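Local coordinates for homoserine dehydrogenase (Thermoplasma acidophilum, PDB 3ING), which probably catalyses the NADP-dependent interconversion of aspartate semialdehyde and homoserine, a step shared by threonine and methionine biosynthesis, at residues D88-E99 and V114-K124; I170-N181 and L277-L285. All coordinates share one frame; numbering follows the deposited sequence.

From the N terminus the chain builds the nucleotide-binding part first. Contact 1 lies there. It closes a short loop, with 14 residues between D88-E99 and V114-K124, and joins the ends of two neighbouring parallel strands to the helix starts that follow them, beside the bound NADPH. The chain then passes through strand 164-170 and opens contact 2. It closes a long loop: 95 residues separate I170-N181 from L277-L285. It ties the end of strand 164-170 and helix 173-183 to the loop that leads into strand 286-291 of the antiparallel sheet. The contacts follow in series, neither nested nor crossed. The centres of contact 1 and contact 2 are about 23 Å apart.

Contact 1 of 2, residues D88-E99 and V114-K124; sequences DCTPASRDGVRE and VTANKSGLANK. With NDP (NADPH dihydro-nicotinamide-adenine-dinucleotide phosphate), chain C.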
# COMPACT_ATOMS: atom_id res chain seq x y z
N ASP A 88 -4.74 18.21 -11.87
CA ASP A 88 -5.46 18.02 -13.13
C ASP A 88 -6.55 16.99 -13.00
O ASP A 88 -6.27 15.80 -12.93
CB ASP A 88 -4.49 17.58 -14.22
CG ASP A 88 -5.15 17.44 -15.58
OD1 ASP A 88 -6.31 17.83 -15.70
OD2 ASP A 88 -4.47 16.96 -16.55
N CYS A 89 -7.80 17.46 -12.91
CA CYS A 89 -8.95 16.60 -12.95
C CYS A 89 -9.79 16.89 -14.22
O CYS A 89 -11.04 16.80 -14.20
CB CYS A 89 -9.79 16.81 -11.69
SG CYS A 89 -8.97 16.17 -10.19
N THR A 90 -9.13 17.29 -15.28
CA THR A 90 -9.80 17.57 -16.56
C THR A 90 -9.93 16.25 -17.35
O THR A 90 -9.24 15.31 -17.05
CB THR A 90 -9.02 18.58 -17.42
OG1 THR A 90 -7.77 17.98 -17.79
CG2 THR A 90 -8.77 19.89 -16.66
N PRO A 91 -10.84 16.19 -18.34
CA PRO A 91 -10.99 14.98 -19.14
C PRO A 91 -9.83 14.76 -20.08
O PRO A 91 -9.10 15.71 -20.44
CB PRO A 91 -12.27 15.27 -19.96
CG PRO A 91 -12.87 16.49 -19.41
CD PRO A 91 -11.79 17.23 -18.76
N ALA A 92 -9.67 13.52 -20.53
CA ALA A 92 -8.66 13.16 -21.49
C ALA A 92 -8.84 13.86 -22.82
O ALA A 92 -9.92 13.86 -23.39
CB ALA A 92 -8.67 11.64 -21.71
N SER A 93 -7.77 14.47 -23.30
CA SER A 93 -7.69 14.94 -24.70
C SER A 93 -7.31 13.75 -25.58
O SER A 93 -6.84 12.71 -25.08
CB SER A 93 -6.64 16.01 -24.86
OG SER A 93 -5.35 15.45 -24.75
N ARG A 94 -7.44 13.91 -26.90
CA ARG A 94 -7.17 12.79 -27.81
C ARG A 94 -5.67 12.44 -27.93
O ARG A 94 -5.33 11.30 -28.18
CB ARG A 94 -7.69 13.14 -29.22
CG ARG A 94 -9.17 13.50 -29.31
CD ARG A 94 -10.09 12.39 -28.82
NE ARG A 94 -10.24 12.36 -27.36
CZ ARG A 94 -10.69 11.31 -26.66
NH1 ARG A 94 -11.04 10.19 -27.28
NH2 ARG A 94 -10.76 11.39 -25.34
N ASP A 95 -4.80 13.44 -27.73
CA ASP A 95 -3.37 13.34 -28.01
C ASP A 95 -2.44 13.71 -26.86
O ASP A 95 -1.22 13.59 -26.97
CB ASP A 95 -3.07 14.19 -29.28
CG ASP A 95 -3.29 15.71 -29.08
OD1 ASP A 95 -3.58 16.18 -27.96
OD2 ASP A 95 -3.18 16.45 -30.06
N GLY A 96 -2.98 14.15 -25.72
CA GLY A 96 -2.14 14.47 -24.58
C GLY A 96 -1.41 15.79 -24.61
O GLY A 96 -0.72 16.12 -23.67
N VAL A 97 -1.57 16.56 -25.69
CA VAL A 97 -0.78 17.79 -25.88
C VAL A 97 -1.23 18.89 -24.92
O VAL A 97 -0.40 19.60 -24.36
CB VAL A 97 -0.87 18.24 -27.37
CG1 VAL A 97 -0.21 19.56 -27.58
CG2 VAL A 97 -0.25 17.12 -28.27
N ARG A 98 -2.54 19.01 -24.71
CA ARG A 98 -3.09 19.99 -23.79
C ARG A 98 -2.55 19.77 -22.35
O ARG A 98 -2.15 20.72 -21.66
CB ARG A 98 -4.63 19.92 -23.81
CG ARG A 98 -5.27 20.95 -22.89
CD ARG A 98 -6.81 20.90 -22.85
NE ARG A 98 -7.32 19.61 -22.39
CZ ARG A 98 -7.28 19.20 -21.12
NH1 ARG A 98 -6.74 19.93 -20.14
NH2 ARG A 98 -7.77 18.02 -20.82
N GLU A 99 -2.49 18.51 -21.95
CA GLU A 99 -2.03 18.12 -20.64
C GLU A 99 -0.53 18.37 -20.49
O GLU A 99 -0.07 18.92 -19.48
CB GLU A 99 -2.36 16.65 -20.41
CG GLU A 99 -3.88 16.32 -20.30
CD GLU A 99 -4.62 16.02 -21.61
OE1 GLU A 99 -4.08 16.30 -22.70
OE2 GLU A 99 -5.81 15.54 -21.53
N VAL A 114 -0.15 16.99 -9.61
CA VAL A 114 -0.89 15.77 -9.31
C VAL A 114 -1.96 15.61 -10.38
O VAL A 114 -2.70 16.55 -10.66
CB VAL A 114 -1.57 15.82 -7.96
CG1 VAL A 114 -2.48 14.64 -7.83
CG2 VAL A 114 -0.52 15.88 -6.81
N THR A 115 -2.07 14.43 -10.98
CA THR A 115 -3.06 14.24 -12.00
C THR A 115 -3.88 12.97 -11.83
O THR A 115 -3.38 11.92 -11.42
CB THR A 115 -2.42 14.27 -13.42
OG1 THR A 115 -3.45 14.27 -14.45
CG2 THR A 115 -1.45 13.08 -13.64
N ALA A 116 -5.16 13.10 -12.15
CA ALA A 116 -6.11 11.98 -12.38
C ALA A 116 -6.30 11.71 -13.87
O ALA A 116 -6.83 10.67 -14.26
CB ALA A 116 -7.52 12.35 -11.75
N ASN A 117 -5.90 12.67 -14.69
CA ASN A 117 -6.06 12.59 -16.14
C ASN A 117 -4.94 11.70 -16.70
O ASN A 117 -3.78 11.90 -16.39
CB ASN A 117 -6.07 14.02 -16.70
CG ASN A 117 -6.04 14.08 -18.24
OD1 ASN A 117 -5.41 13.27 -18.86
ND2 ASN A 117 -6.68 15.08 -18.82
N LYS A 118 -5.32 10.70 -17.51
CA LYS A 118 -4.41 9.68 -18.03
C LYS A 118 -3.80 10.01 -19.38
O LYS A 118 -2.84 9.35 -19.80
CB LYS A 118 -5.18 8.37 -18.18
CG LYS A 118 -5.83 8.00 -16.87
CD LYS A 118 -7.00 7.05 -17.01
CE LYS A 118 -7.95 7.23 -15.80
NZ LYS A 118 -9.19 6.42 -15.94
N SER A 119 -4.36 10.99 -20.08
CA SER A 119 -3.98 11.19 -21.50
C SER A 119 -2.60 11.81 -21.71
O SER A 119 -1.88 11.46 -22.64
CB SER A 119 -5.02 12.07 -22.18
OG SER A 119 -4.76 12.19 -23.57
N GLY A 120 -2.25 12.77 -20.87
CA GLY A 120 -0.91 13.38 -20.96
C GLY A 120 0.16 12.33 -20.79
O GLY A 120 0.99 12.17 -21.63
N LEU A 121 0.09 11.56 -19.70
CA LEU A 121 1.09 10.54 -19.43
C LEU A 121 1.05 9.40 -20.42
O LEU A 121 2.07 8.80 -20.70
CB LEU A 121 0.90 10.00 -18.00
CG LEU A 121 1.16 11.01 -16.88
CD1 LEU A 121 0.76 10.44 -15.52
CD2 LEU A 121 2.63 11.48 -16.90
N ALA A 122 -0.12 9.08 -20.95
CA ALA A 122 -0.22 7.96 -21.90
C ALA A 122 0.33 8.29 -23.31
O ALA A 122 0.76 7.39 -24.03
CB ALA A 122 -1.69 7.46 -21.99
N ASN A 123 0.35 9.57 -23.65
CA ASN A 123 0.77 10.05 -24.95
C ASN A 123 2.10 10.77 -24.97
O ASN A 123 2.83 10.72 -25.98
CB ASN A 123 -0.32 11.00 -25.48
CG ASN A 123 -1.60 10.28 -25.87
OD1 ASN A 123 -1.60 9.53 -26.83
ND2 ASN A 123 -2.68 10.54 -25.16
N LYS A 124 2.43 11.46 -23.89
CA LYS A 124 3.54 12.39 -23.84
C LYS A 124 4.45 12.19 -22.60
O LYS A 124 5.00 13.14 -22.05
CB LYS A 124 3.00 13.83 -23.85
CG LYS A 124 2.12 14.20 -25.07
CD LYS A 124 2.69 15.26 -25.97
CE LYS A 124 4.17 15.13 -26.18
NZ LYS A 124 4.62 15.54 -27.52
PA NDP C . -16.00 15.20 -15.66
O1A NDP C . -17.08 14.87 -14.72
O2A NDP C . -16.37 15.29 -17.09
O5B NDP C . -15.31 16.60 -15.26
C5B NDP C . -14.32 17.27 -16.01
C4B NDP C . -14.09 18.66 -15.46
O4B NDP C . -13.18 19.39 -16.25
C3B NDP C . -15.37 19.51 -15.50
O3B NDP C . -15.34 20.52 -14.51
C2B NDP C . -15.32 20.13 -16.86
O2B NDP C . -16.06 21.31 -16.99
C1B NDP C . -13.85 20.46 -16.91
N9A NDP C . -13.30 20.59 -18.26
C8A NDP C . -13.64 19.98 -19.43
N7A NDP C . -12.76 20.41 -20.39
C5A NDP C . -11.89 21.26 -19.82
C6A NDP C . -10.84 21.97 -20.37
N6A NDP C . -10.36 21.64 -21.56
N1A NDP C . -10.15 22.75 -19.52
C2A NDP C . -10.48 22.90 -18.18
N3A NDP C . -11.52 22.19 -17.61
C4A NDP C . -12.20 21.39 -18.48
O3 NDP C . -14.80 14.14 -15.50
PN NDP C . -14.47 13.25 -14.20
O1N NDP C . -15.39 12.07 -14.17
O2N NDP C . -14.42 14.19 -13.03
O5D NDP C . -12.99 12.68 -14.51
C5D NDP C . -11.95 13.66 -14.47
C4D NDP C . -10.62 12.99 -14.81
O4D NDP C . -10.39 11.99 -13.84
C3D NDP C . -10.61 12.28 -16.14
O3D NDP C . -9.42 12.51 -16.89
C2D NDP C . -10.78 10.81 -15.78
O2D NDP C . -10.22 9.95 -16.73
C1D NDP C . -10.07 10.75 -14.45
N1N NDP C . -10.46 9.62 -13.63
C2N NDP C . -11.78 9.46 -13.29
C3N NDP C . -12.25 8.31 -12.66
C7N NDP C . -13.66 8.28 -12.20
O7N NDP C . -13.89 7.59 -11.03
N7N NDP C . -14.62 8.96 -12.79
C4N NDP C . -11.28 7.33 -12.01
C5N NDP C . -9.86 7.62 -12.41
C6N NDP C . -9.52 8.74 -13.17
P2B NDP C . -17.62 21.42 -16.62
O1X NDP C . -17.91 22.79 -17.16
O2X NDP C . -17.89 21.15 -15.11
O3X NDP C . -18.25 20.34 -17.43
O HOH W 1 -5.40 9.63 -25.22
O HOH W 2 -3.10 9.51 -29.48
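N117 reaches across to D88-E99 with its amide nitrogen and meets E99, in the first turn of helix 97-108. The two side chains cross at about a right angle, with carboxylate and amide planes 78° apart. N117 ND2 donates to the anti lone pair of E99 OE2 at 2.9 Å. S93 N also donates to OE2, on its syn side, and S93 OG donates to E99 OE1 at 2.6 Å. The carboxylate is thus held at both oxygens. With CG anti to the backbone N (chi1 172°), N117 can send ND2 to T90 OG1 at 3.3 Å, close to the amide plane. N117 OD1 caps the next helix, accepting from S119 N at 2.8 Å.

R98 grips T90 OG1 end-on with NH1 and NH2, and the oxygen lies in the guanidinium plane. NADPH N6A lies over one face of this group, the E99 carboxylate over the opposite face. S119 OG donates to S93 O at 2.6 Å, from above the carbonyl plane. The helix starts pack closely at G96 and G120; a side chain at G96 would clash with N123. Two backbone bonds join the strand ends: D88 N to V114 O, and A116 N to D88 O at 3.0 Å. D88 and T115 lie side by side there, and Y103 bonds to both side chains.

NADPH O3D donates to T90 O at 2.8 Å, and K118 CE lies against the nicotinamide ring. The contact ties a beta-alpha-beta unit (85-88, 97-108, 112-115) to the start of helix 119-135 in a Rossmann-type domain, where loops at the strand ends line the NADPH pocket.

Contact 2 of 2, residues I170-N181 and L277-L285; sequences IVSSTINYVIRN and LMSIGMDGL. With EDO (1,2-ethanediol), chain F.
R180 makes the direct hydrogen bond between helix 173-183 and the 277-285 loop. Its NH1 donates to I280 O at 3.1 Å, with an N-H...O angle of 156°. The oxygen is tilted slightly from the guanidinium plane. Water 4 accepts from R180 NH2 at 2.9 Å, in that plane, and gives a weak bond to I280 O. An ethanediol, probably from the crystallisation liquor, accepts a weak bond from NH1. Water 3 links Y177 OH to D283 OD1, which also pairs with K198.

Selenomethionine M282 makes the Met-aromatic contact. Its SE lies 4.9 Å from the Y177 ring centroid, 54° off the ring normal. The chain leaves with CG anti to the backbone N (chi1 178°), then bends at chi2 and chi3. SE therefore comes close to R180 CB and to N181 ND2. This ND2 sits over the centre of one ring face of Y177 and bonds to Y177 O at 2.7 Å. M282 O meets the ring at its edge, while M282 CA lies over one face of the R180 guanidinium. Replacing R180 by an alanine would probably leave I280 O without this donor and M282 CA without the flat group it rests on.

Apolar contacts gather at I170. Its CD1 touches L277 CB at 4.0 Å and I280 CD1 at 4.1 Å. Its CG2 meets L285 CD2, and the two side chains cross at a slant. L285 CB also lies against I170 O.

A type I beta turn, G281 to G284, lies against helix 173-183. The contact joins the end of strand 164-170 and the helix 173-183 that follows it to the connection between strands 261-270 and 286-291, in the antiparallel-sheet domain of the homoserine dehydrogenase fold.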
# COMPACT_ATOMS: atom_id res chain seq x y z
N ILE A 170 -7.67 -5.73 -12.85
CA ILE A 170 -8.90 -5.14 -13.38
C ILE A 170 -8.84 -3.69 -12.96
O ILE A 170 -9.09 -3.36 -11.79
CB ILE A 170 -10.16 -5.86 -12.78
CG1 ILE A 170 -10.23 -7.32 -13.30
CG2 ILE A 170 -11.43 -5.13 -13.13
CD1 ILE A 170 -11.25 -8.19 -12.53
N VAL A 171 -8.43 -2.82 -13.88
CA VAL A 171 -8.14 -1.43 -13.55
C VAL A 171 -8.98 -0.42 -14.32
O VAL A 171 -8.92 0.74 -14.01
CB VAL A 171 -6.61 -1.12 -13.77
CG1 VAL A 171 -5.71 -1.99 -12.85
CG2 VAL A 171 -6.19 -1.27 -15.24
N SER A 172 -9.74 -0.85 -15.32
CA SER A 172 -10.59 0.06 -16.13
C SER A 172 -12.02 -0.36 -15.76
O SER A 172 -12.45 -1.45 -16.09
CB SER A 172 -10.30 -0.08 -17.63
OG SER A 172 -11.04 0.82 -18.47
N SER A 173 -12.72 0.52 -15.06
CA SER A 173 -14.04 0.22 -14.50
C SER A 173 -15.12 -0.04 -15.53
O SER A 173 -15.60 -1.19 -15.69
CB SER A 173 -14.49 1.35 -13.60
OG SER A 173 -13.69 1.46 -12.46
N THR A 174 -15.49 1.02 -16.25
CA THR A 174 -16.69 0.98 -17.12
C THR A 174 -16.71 -0.21 -18.09
O THR A 174 -17.73 -0.91 -18.19
CB THR A 174 -16.92 2.33 -17.83
OG1 THR A 174 -17.16 3.31 -16.84
CG2 THR A 174 -18.16 2.27 -18.81
N ILE A 175 -15.59 -0.49 -18.75
CA ILE A 175 -15.56 -1.63 -19.70
C ILE A 175 -15.83 -2.93 -18.96
O ILE A 175 -16.54 -3.80 -19.44
CB ILE A 175 -14.23 -1.68 -20.53
CG1 ILE A 175 -14.33 -2.71 -21.67
CG2 ILE A 175 -13.01 -1.89 -19.61
CD1 ILE A 175 -13.32 -2.52 -22.82
N ASN A 176 -15.32 -3.05 -17.74
CA ASN A 176 -15.52 -4.27 -16.99
C ASN A 176 -16.96 -4.42 -16.48
O ASN A 176 -17.56 -5.48 -16.52
CB ASN A 176 -14.48 -4.37 -15.88
CG ASN A 176 -13.26 -5.12 -16.32
OD1 ASN A 176 -13.32 -6.34 -16.52
ND2 ASN A 176 -12.14 -4.39 -16.53
N TYR A 177 -17.52 -3.30 -16.03
CA TYR A 177 -18.88 -3.22 -15.56
C TYR A 177 -19.80 -3.59 -16.70
O TYR A 177 -20.79 -4.36 -16.54
CB TYR A 177 -19.13 -1.78 -15.09
CG TYR A 177 -20.40 -1.51 -14.34
CD1 TYR A 177 -20.58 -2.00 -13.07
CD2 TYR A 177 -21.40 -0.71 -14.88
CE1 TYR A 177 -21.74 -1.74 -12.35
CE2 TYR A 177 -22.55 -0.44 -14.18
CZ TYR A 177 -22.71 -0.96 -12.90
OH TYR A 177 -23.82 -0.69 -12.13
N VAL A 178 -19.48 -3.04 -17.88
CA VAL A 178 -20.29 -3.32 -19.09
C VAL A 178 -20.27 -4.79 -19.45
O VAL A 178 -21.29 -5.40 -19.65
CB VAL A 178 -19.82 -2.50 -20.32
CG1 VAL A 178 -20.34 -3.09 -21.62
CG2 VAL A 178 -20.27 -1.02 -20.17
N ILE A 179 -19.08 -5.37 -19.54
CA ILE A 179 -18.94 -6.80 -19.86
C ILE A 179 -19.68 -7.65 -18.84
O ILE A 179 -20.45 -8.54 -19.19
CB ILE A 179 -17.41 -7.18 -19.89
CG1 ILE A 179 -16.72 -6.56 -21.11
CG2 ILE A 179 -17.21 -8.68 -19.90
CD1 ILE A 179 -15.20 -6.67 -21.06
N ARG A 180 -19.47 -7.38 -17.55
CA ARG A 180 -20.12 -8.21 -16.52
C ARG A 180 -21.65 -8.13 -16.53
O ARG A 180 -22.35 -9.13 -16.34
CB ARG A 180 -19.57 -7.85 -15.15
CG ARG A 180 -18.11 -8.21 -15.04
CD ARG A 180 -17.55 -7.89 -13.69
NE ARG A 180 -18.14 -8.72 -12.65
CZ ARG A 180 -17.71 -8.78 -11.39
NH1 ARG A 180 -16.67 -8.07 -10.99
NH2 ARG A 180 -18.32 -9.57 -10.54
N ASN A 181 -22.16 -6.92 -16.73
CA ASN A 181 -23.58 -6.70 -16.75
C ASN A 181 -24.22 -7.20 -18.04
O ASN A 181 -25.32 -7.72 -18.03
CB ASN A 181 -23.87 -5.22 -16.52
CG ASN A 181 -23.83 -4.87 -15.07
OD1 ASN A 181 -24.84 -4.98 -14.39
ND2 ASN A 181 -22.64 -4.56 -14.55
N LEU A 277 -8.30 -12.13 -9.07
CA LEU A 277 -9.09 -11.09 -9.72
C LEU A 277 -10.57 -11.41 -9.73
O LEU A 277 -11.41 -10.51 -9.90
CB LEU A 277 -8.57 -10.83 -11.15
CG LEU A 277 -7.15 -10.27 -11.28
CD1 LEU A 277 -6.77 -10.00 -12.78
CD2 LEU A 277 -7.01 -9.03 -10.37
N MSE A 278 -10.90 -12.68 -9.58
CA MSE A 278 -12.29 -13.07 -9.47
C MSE A 278 -12.86 -12.74 -8.09
O MSE A 278 -14.07 -12.82 -7.92
CB MSE A 278 -12.46 -14.57 -9.77
CG MSE A 278 -12.34 -14.88 -11.26
SE MSE A 278 -13.79 -14.13 -12.34
CE MSE A 278 -15.10 -15.24 -11.59
N SER A 279 -12.03 -12.31 -7.13
CA SER A 279 -12.56 -11.91 -5.83
C SER A 279 -13.10 -10.47 -5.89
O SER A 279 -13.77 -10.03 -4.98
CB SER A 279 -11.50 -11.96 -4.72
OG SER A 279 -10.57 -10.87 -4.80
N ILE A 280 -12.77 -9.76 -6.96
CA ILE A 280 -13.16 -8.36 -7.07
C ILE A 280 -14.63 -8.22 -7.42
O ILE A 280 -15.12 -8.77 -8.43
CB ILE A 280 -12.27 -7.62 -8.06
CG1 ILE A 280 -10.80 -7.74 -7.63
CG2 ILE A 280 -12.70 -6.13 -8.18
CD1 ILE A 280 -9.82 -7.31 -8.78
N GLY A 281 -15.33 -7.46 -6.60
CA GLY A 281 -16.77 -7.30 -6.72
C GLY A 281 -17.15 -6.41 -7.88
O GLY A 281 -16.31 -5.72 -8.48
N MSE A 282 -18.44 -6.44 -8.20
CA MSE A 282 -19.01 -5.70 -9.34
C MSE A 282 -18.62 -4.25 -9.37
O MSE A 282 -18.45 -3.70 -10.45
CB MSE A 282 -20.55 -5.78 -9.26
CG MSE A 282 -21.27 -5.02 -10.37
SE MSE A 282 -20.87 -5.81 -12.12
CE MSE A 282 -22.10 -7.38 -12.04
N ASP A 283 -18.54 -3.61 -8.21
CA ASP A 283 -18.24 -2.17 -8.15
C ASP A 283 -16.79 -1.84 -7.82
O ASP A 283 -16.44 -0.66 -7.63
CB ASP A 283 -19.12 -1.49 -7.11
CG ASP A 283 -20.58 -1.54 -7.46
OD1 ASP A 283 -20.89 -1.24 -8.63
OD2 ASP A 283 -21.38 -1.92 -6.59
N GLY A 284 -15.94 -2.85 -7.79
CA GLY A 284 -14.57 -2.63 -7.37
C GLY A 284 -13.56 -2.81 -8.46
O GLY A 284 -13.89 -3.24 -9.57
N LEU A 285 -12.30 -2.51 -8.12
CA LEU A 285 -11.14 -2.73 -8.98
C LEU A 285 -10.04 -3.38 -8.15
O LEU A 285 -10.12 -3.45 -6.92
CB LEU A 285 -10.65 -1.40 -9.56
CG LEU A 285 -11.60 -0.59 -10.46
CD1 LEU A 285 -10.96 0.78 -10.90
CD2 LEU A 285 -11.91 -1.40 -11.65
C1 EDO F . -15.24 -4.81 -12.22
O1 EDO F . -15.66 -5.55 -11.06
C2 EDO F . -16.31 -3.82 -12.68
O2 EDO F . -16.05 -2.52 -12.12
O HOH W 3 -23.43 -1.19 -9.49
O HOH W 4 -17.88 -10.57 -7.81